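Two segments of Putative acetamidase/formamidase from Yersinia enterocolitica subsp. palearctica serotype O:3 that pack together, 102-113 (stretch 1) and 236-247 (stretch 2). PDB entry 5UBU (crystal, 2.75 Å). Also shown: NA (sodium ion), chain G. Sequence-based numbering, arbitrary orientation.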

ATOM      1  N   ILE B 102       8.434  30.093  -2.673  1.00 43.17           N
ATOM      2  CA  ILE B 102       9.861  30.349  -2.685  1.00 42.64           C
ATOM      3  C   ILE B 102      10.416  29.594  -3.882  1.00 41.68           C
ATOM      4  O   ILE B 102      10.170  28.402  -4.026  1.00 40.95           O
ATOM      5  CB  ILE B 102      10.559  29.808  -1.429  1.00 42.47           C
ATOM      6  CG1 ILE B 102      10.000  30.458  -0.164  1.00 43.12           C
ATOM      7  CG2 ILE B 102      12.069  30.022  -1.518  1.00 43.46           C
ATOM      8  CD1 ILE B 102      10.195  31.964  -0.082  1.00 43.98           C
ATOM      9  N   ALA B 103      11.149  30.292  -4.744  1.00 41.97           N
ATOM     10  CA  ALA B 103      11.772  29.673  -5.905  1.00 41.79           C
ATOM     11  C   ALA B 103      13.240  29.500  -5.553  1.00 41.40           C
ATOM     12  O   ALA B 103      13.910  30.474  -5.222  1.00 41.56           O
ATOM     13  CB  ALA B 103      11.612  30.549  -7.137  1.00 42.79           C
ATOM     14  N   VAL B 104      13.736  28.268  -5.613  1.00 40.83           N
ATOM     15  CA  VAL B 104      15.133  27.998  -5.283  1.00 40.81           C
ATOM     16  C   VAL B 104      15.856  27.458  -6.504  1.00 40.74           C
ATOM     17  O   VAL B 104      15.642  26.315  -6.911  1.00 40.13           O
ATOM     18  CB  VAL B 104      15.259  26.980  -4.127  1.00 40.08           C
ATOM     19  CG1 VAL B 104      16.726  26.743  -3.784  1.00 40.22           C
ATOM     20  CG2 VAL B 104      14.495  27.467  -2.905  1.00 40.11           C
ATOM     21  N   TYR B 105      16.703  28.290  -7.097  1.00 41.44           N
ATOM     22  CA  TYR B 105      17.488  27.889  -8.257  1.00 41.97           C
ATOM     23  C   TYR B 105      18.875  27.475  -7.798  1.00 41.71           C
ATOM     24  O   TYR B 105      19.589  28.268  -7.216  1.00 42.13           O
ATOM     25  CB  TYR B 105      17.565  29.014  -9.301  1.00 43.24           C
ATOM     26  CG  TYR B 105      18.555  28.730 -10.401  1.00 44.33           C
ATOM     27  CD1 TYR B 105      18.382  27.641 -11.244  1.00 44.63           C
ATOM     28  CD2 TYR B 105      19.650  29.563 -10.622  1.00 46.22           C
ATOM     29  CE1 TYR B 105      19.296  27.352 -12.251  1.00 45.61           C
ATOM     30  CE2 TYR B 105      20.564  29.290 -11.640  1.00 47.14           C
ATOM     31  CZ  TYR B 105      20.378  28.181 -12.446  1.00 46.64           C
ATOM     32  OH  TYR B 105      21.264  27.887 -13.450  1.00 47.40           O
ATOM     33  N   ILE B 106      19.245  26.224  -8.049  1.00 41.26           N
ATOM     34  CA  ILE B 106      20.562  25.726  -7.660  1.00 41.46           C
ATOM     35  C   ILE B 106      21.531  26.032  -8.806  1.00 43.19           C
ATOM     36  O   ILE B 106      21.332  25.570  -9.930  1.00 43.67           O
ATOM     37  CB  ILE B 106      20.527  24.218  -7.353  1.00 39.98           C
ATOM     38  CG1 ILE B 106      19.479  23.924  -6.262  1.00 38.73           C
ATOM     39  CG2 ILE B 106      21.908  23.742  -6.920  1.00 40.42           C
ATOM     40  CD1 ILE B 106      19.258  22.449  -5.986  1.00 37.84           C
ATOM     41  N   GLU B 107      22.561  26.826  -8.527  1.00 44.25           N
ATOM     42  CA  GLU B 107      23.530  27.187  -9.556  1.00 46.30           C
ATOM     43  C   GLU B 107      24.615  26.152  -9.700  1.00 46.41           C
ATOM     44  O   GLU B 107      24.958  25.753 -10.818  1.00 46.45           O
ATOM     45  CB  GLU B 107      24.225  28.514  -9.237  1.00 47.84           C
ATOM     46  CG  GLU B 107      23.338  29.743  -9.203  1.00 48.66           C
ATOM     47  CD  GLU B 107      24.132  31.010  -8.989  1.00 50.60           C
ATOM     48  OE1 GLU B 107      23.516  32.086  -8.801  1.00 51.74           O
ATOM     49  OE2 GLU B 107      25.381  30.932  -8.988  1.00 51.39           O
ATOM     50  N   SER B 108      25.167  25.747  -8.557  1.00 46.25           N
ATOM     51  CA  SER B 108      26.266  24.804  -8.520  1.00 46.94           C
ATOM     52  C   SER B 108      26.399  24.083  -7.184  1.00 47.47           C
ATOM     53  O   SER B 108      25.898  24.544  -6.153  1.00 45.50           O
ATOM     54  CB  SER B 108      27.563  25.557  -8.802  1.00 47.55           C
ATOM     55  OG  SER B 108      27.745  26.603  -7.865  1.00 46.80           O
HETATM   56  N   MSE B 109      27.093  22.946  -7.229  1.00 49.74           N
HETATM   57  CA  MSE B 109      27.332  22.111  -6.058  1.00 50.51           C
HETATM   58  C   MSE B 109      28.698  21.500  -6.206  1.00 51.53           C
HETATM   59  O   MSE B 109      28.954  20.766  -7.163  1.00 51.87           O
HETATM   60  CB  MSE B 109      26.272  21.017  -5.977  1.00 50.02           C
HETATM   61  CG  MSE B 109      24.904  21.570  -5.611  1.00 50.49           C
HETATM   62 SE   MSE B 109      23.624  20.090  -5.425  1.00 53.19          SE
HETATM   63  CE  MSE B 109      24.354  19.265  -3.797  1.00 52.19           C
ATOM     64  N   LEU B 110      29.594  21.817  -5.279  1.00 52.31           N
ATOM     65  CA  LEU B 110      30.961  21.289  -5.309  1.00 53.85           C
ATOM     66  C   LEU B 110      31.248  20.571  -3.996  1.00 53.36           C
ATOM     67  O   LEU B 110      30.633  20.889  -2.976  1.00 55.13           O
ATOM     68  CB  LEU B 110      31.969  22.427  -5.491  1.00 55.80           C
ATOM     69  CG  LEU B 110      31.804  23.315  -6.732  1.00 56.09           C
ATOM     70  CD1 LEU B 110      32.776  24.479  -6.694  1.00 57.12           C
ATOM     71  CD2 LEU B 110      31.949  22.491  -8.009  1.00 57.10           C
ATOM     72  N   PRO B 111      32.159  19.582  -4.011  1.00 52.78           N
ATOM     73  CA  PRO B 111      32.489  18.901  -2.756  1.00 52.32           C
ATOM     74  C   PRO B 111      33.295  19.837  -1.870  1.00 52.55           C
ATOM     75  O   PRO B 111      34.114  20.605  -2.374  1.00 53.22           O
ATOM     76  CB  PRO B 111      33.303  17.680  -3.199  1.00 53.61           C
ATOM     77  CG  PRO B 111      33.774  17.987  -4.576  1.00 54.50           C
ATOM     78  CD  PRO B 111      32.805  18.955  -5.181  1.00 53.60           C
ATOM     79  N   ARG B 112      33.045  19.773  -0.568  1.00 51.87           N
ATOM     80  CA  ARG B 112      33.701  20.640   0.402  1.00 51.53           C
ATOM     81  C   ARG B 112      34.741  19.877   1.209  1.00 51.66           C
ATOM     82  O   ARG B 112      34.535  18.714   1.550  1.00 51.27           O
ATOM     83  CB  ARG B 112      32.626  21.243   1.314  1.00 50.47           C
ATOM     84  CG  ARG B 112      33.094  22.387   2.202  1.00 50.99           C
ATOM     85  CD  ARG B 112      31.907  23.107   2.816  1.00 49.79           C
ATOM     86  NE  ARG B 112      31.116  22.247   3.693  1.00 49.05           N
ATOM     87  CZ  ARG B 112      31.324  22.074   5.004  1.00 49.66           C
ATOM     88  NH1 ARG B 112      32.294  22.719   5.646  1.00 50.58           N
ATOM     89  NH2 ARG B 112      30.525  21.257   5.693  1.00 49.42           N
ATOM     90  N   GLY B 113      35.859  20.542   1.488  1.00 52.81           N
ATOM     91  CA  GLY B 113      36.971  19.954   2.248  1.00 53.47           C
ATOM     92  C   GLY B 113      38.106  19.469   1.371  1.00 54.00           C
ATOM     93  O   GLY B 113      37.934  19.261   0.177  1.00 53.27           O
TER
HETATM   94 NA    NA G 401      21.036  11.336   1.885  1.00 22.46          NA
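Stretch 2 236-247: EFASITTIKVDL

The apolar centre of the contact lies on the sheet face carrying I102, V104 and I106 from stretch 1 and I243, V245 and L247 from stretch 2. The two segments are antiparallel neighbours: strands 102-111 and 239-247 run at 171° to each other, their axes approaching to 4.5 Å. CG2 of I102 meets CG1 of V245 at 3.6 Å, CD1 of I102 meets CD1 of L247 at 3.8 Å, and CG2 of I243 lies 4.1 Å from CG1 of V104 and 4.2 Å from CG1 of I106. The β-branched isoleucines and valines favour extended backbone, and L247 adds a buried apolar side chain; the contacts form both within pairs and diagonally between them.

Farther along the same face, CE of selenomethionine M109 reaches OG1 of T241 at 3.7 Å. That hydroxyl is hydrogen-bonded to OG of S239 at 2.8 Å, so the two hydroxyls meet each other's polar needs in part.

Paired backbone hydrogen bonds join the strands, as in Y105 N to K244 O and K244 N to Y105 O (both 2.8 Å). At a β-bulge E107, with phi/psi of -85/-48, shifts the register by one residue, and T242 bonds to two successive residues, its O accepting from E107 N (2.9 Å) and its N donating to S108 O (3.0 Å). Regular pairing resumes as I240 N donates to L110 O (2.8 Å).

At the end of the strand pair, CE2 of F237 packs 3.9 Å from CB of P111. P111 has no amide hydrogen to donate, but it occupies a non-hydrogen-bonded position opposite S239. Beyond it, R112 N donates to A238 O (3.0 Å), while CG of R112 touches CG1 of I240 at 3.8 Å.

The polar edge mixes carbon with polar groups: OE2 of E107 lies 3.6 Å from CG2 of T242, OG of S108 lies 3.6 Å from CB of T242, and CB of K244 meets the Y105 ring edge, 4.2 Å from CD2.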

ATOM      1  N   GLU B 236      26.432  10.268   0.165  1.00 48.38           N
ATOM      2  CA  GLU B 236      26.269  11.430   1.032  1.00 48.73           C
ATOM      3  C   GLU B 236      27.576  12.208   1.168  1.00 49.38           C
ATOM      4  O   GLU B 236      28.628  11.608   1.451  1.00 50.47           O
ATOM      5  CB  GLU B 236      25.870  10.958   2.433  1.00 49.75           C
ATOM      6  CG  GLU B 236      24.718   9.961   2.502  1.00 50.00           C
ATOM      7  CD  GLU B 236      23.405  10.505   1.992  1.00 49.93           C
ATOM      8  OE1 GLU B 236      22.522   9.674   1.668  1.00 51.73           O
ATOM      9  OE2 GLU B 236      23.245  11.743   1.916  1.00 51.15           O
ATOM     10  N   PHE B 237      27.527  13.532   1.006  1.00 48.70           N
ATOM     11  CA  PHE B 237      28.750  14.339   1.133  1.00 49.21           C
ATOM     12  C   PHE B 237      28.482  15.778   1.592  1.00 48.49           C
ATOM     13  O   PHE B 237      27.360  16.271   1.529  1.00 46.98           O
ATOM     14  CB  PHE B 237      29.569  14.317  -0.182  1.00 49.79           C
ATOM     15  CG  PHE B 237      29.056  15.240  -1.267  1.00 49.40           C
ATOM     16  CD1 PHE B 237      27.798  15.087  -1.808  1.00 48.49           C
ATOM     17  CD2 PHE B 237      29.880  16.223  -1.802  1.00 50.23           C
ATOM     18  CE1 PHE B 237      27.346  15.934  -2.818  1.00 48.18           C
ATOM     19  CE2 PHE B 237      29.428  17.059  -2.824  1.00 49.91           C
ATOM     20  CZ  PHE B 237      28.162  16.905  -3.332  1.00 48.83           C
ATOM     21  N   ALA B 238      29.542  16.408   2.094  1.00 49.29           N
ATOM     22  CA  ALA B 238      29.525  17.782   2.543  1.00 49.06           C
ATOM     23  C   ALA B 238      29.784  18.606   1.281  1.00 49.09           C
ATOM     24  O   ALA B 238      30.700  18.282   0.519  1.00 49.30           O
ATOM     25  CB  ALA B 238      30.605  18.011   3.583  1.00 50.07           C
ATOM     26  N   SER B 239      28.991  19.661   1.062  1.00 48.69           N
ATOM     27  CA  SER B 239      29.121  20.469  -0.158  1.00 48.92           C
ATOM     28  C   SER B 239      29.079  21.969   0.014  1.00 48.99           C
ATOM     29  O   SER B 239      28.724  22.483   1.072  1.00 49.09           O
ATOM     30  CB  SER B 239      27.960  20.147  -1.104  1.00 48.01           C
ATOM     31  OG  SER B 239      26.741  20.701  -0.618  1.00 47.06           O
ATOM     32  N   ILE B 240      29.437  22.645  -1.078  1.00 49.14           N
ATOM     33  CA  ILE B 240      29.382  24.087  -1.196  1.00 49.37           C
ATOM     34  C   ILE B 240      28.287  24.254  -2.240  1.00 48.58           C
ATOM     35  O   ILE B 240      28.548  24.178  -3.443  1.00 48.80           O
ATOM     36  CB  ILE B 240      30.703  24.717  -1.686  1.00 50.53           C
ATOM     37  CG1 ILE B 240      31.848  24.382  -0.719  1.00 51.50           C
ATOM     38  CG2 ILE B 240      30.543  26.230  -1.814  1.00 50.64           C
ATOM     39  CD1 ILE B 240      33.202  24.916  -1.130  1.00 52.75           C
ATOM     40  N   THR B 241      27.056  24.421  -1.770  1.00 47.84           N
ATOM     41  CA  THR B 241      25.888  24.571  -2.638  1.00 47.15           C
ATOM     42  C   THR B 241      25.538  26.037  -2.759  1.00 47.44           C
ATOM     43  O   THR B 241      25.281  26.694  -1.753  1.00 47.72           O
ATOM     44  CB  THR B 241      24.676  23.803  -2.073  1.00 45.99           C
ATOM     45  OG1 THR B 241      24.989  22.406  -2.009  1.00 45.84           O
ATOM     46  CG2 THR B 241      23.449  24.008  -2.936  1.00 45.39           C
ATOM     47  N   THR B 242      25.535  26.540  -3.993  1.00 47.62           N
ATOM     48  CA  THR B 242      25.195  27.926  -4.269  1.00 47.93           C
ATOM     49  C   THR B 242      23.800  27.978  -4.873  1.00 47.30           C
ATOM     50  O   THR B 242      23.537  27.335  -5.887  1.00 47.03           O
ATOM     51  CB  THR B 242      26.215  28.589  -5.216  1.00 48.89           C
ATOM     52  OG1 THR B 242      27.504  28.584  -4.601  1.00 49.54           O
ATOM     53  CG2 THR B 242      25.836  30.043  -5.506  1.00 49.37           C
ATOM     54  N   ILE B 243      22.918  28.751  -4.245  1.00 47.26           N
ATOM     55  CA  ILE B 243      21.533  28.894  -4.696  1.00 46.94           C
ATOM     56  C   ILE B 243      21.126  30.350  -4.884  1.00 47.88           C
ATOM     57  O   ILE B 243      21.760  31.259  -4.336  1.00 48.79           O
ATOM     58  CB  ILE B 243      20.549  28.253  -3.686  1.00 45.96           C
ATOM     59  CG1 ILE B 243      20.644  28.925  -2.308  1.00 46.13           C
ATOM     60  CG2 ILE B 243      20.822  26.766  -3.550  1.00 45.51           C
ATOM     61  CD1 ILE B 243      19.691  28.363  -1.277  1.00 45.55           C
ATOM     62  N   LYS B 244      20.078  30.557  -5.683  1.00 48.05           N
ATOM     63  CA  LYS B 244      19.511  31.885  -5.915  1.00 48.74           C
ATOM     64  C   LYS B 244      18.060  31.689  -5.463  1.00 47.76           C
ATOM     65  O   LYS B 244      17.350  30.831  -5.985  1.00 47.20           O
ATOM     66  CB  LYS B 244      19.578  32.300  -7.395  1.00 49.94           C
ATOM     67  CG  LYS B 244      19.697  33.796  -7.669  1.00 51.38           C
ATOM     68  CD  LYS B 244      18.999  34.301  -8.928  1.00 52.42           C
ATOM     69  CE  LYS B 244      19.485  35.684  -9.360  1.00 53.91           C
ATOM     70  NZ  LYS B 244      18.501  36.379 -10.233  1.00 54.56           N
ATOM     71  N   VAL B 245      17.636  32.459  -4.473  1.00 47.69           N
ATOM     72  CA  VAL B 245      16.294  32.341  -3.915  1.00 47.17           C
ATOM     73  C   VAL B 245      15.471  33.561  -4.293  1.00 47.89           C
ATOM     74  O   VAL B 245      15.917  34.690  -4.083  1.00 48.89           O
ATOM     75  CB  VAL B 245      16.372  32.229  -2.379  1.00 46.88           C
ATOM     76  CG1 VAL B 245      14.980  32.066  -1.768  1.00 46.72           C
ATOM     77  CG2 VAL B 245      17.285  31.071  -1.984  1.00 46.28           C
ATOM     78  N   ASP B 246      14.280  33.345  -4.851  1.00 47.72           N
ATOM     79  CA  ASP B 246      13.423  34.457  -5.239  1.00 48.70           C
ATOM     80  C   ASP B 246      12.025  34.161  -4.675  1.00 48.62           C
ATOM     81  O   ASP B 246      11.800  33.096  -4.080  1.00 47.33           O
ATOM     82  CB  ASP B 246      13.450  34.669  -6.756  1.00 49.09           C
ATOM     83  CG  ASP B 246      13.106  36.131  -7.174  1.00 50.26           C
ATOM     84  OD1 ASP B 246      12.329  36.822  -6.472  1.00 50.54           O
ATOM     85  OD2 ASP B 246      13.621  36.587  -8.233  1.00 50.79           O
ATOM     86  N   LEU B 247      11.106  35.117  -4.825  1.00 49.70           N
ATOM     87  CA  LEU B 247       9.766  35.002  -4.274  1.00 50.19           C
ATOM     88  C   LEU B 247       8.688  35.313  -5.297  1.00 51.52           C
ATOM     89  O   LEU B 247       8.746  36.342  -5.967  1.00 52.53           O
ATOM     90  CB  LEU B 247       9.643  35.996  -3.123  1.00 50.59           C
ATOM     91  CG  LEU B 247       8.340  36.067  -2.326  1.00 50.85           C
ATOM     92  CD1 LEU B 247       8.116  34.774  -1.568  1.00 49.98           C
ATOM     93  CD2 LEU B 247       8.394  37.235  -1.366  1.00 51.72           C
TER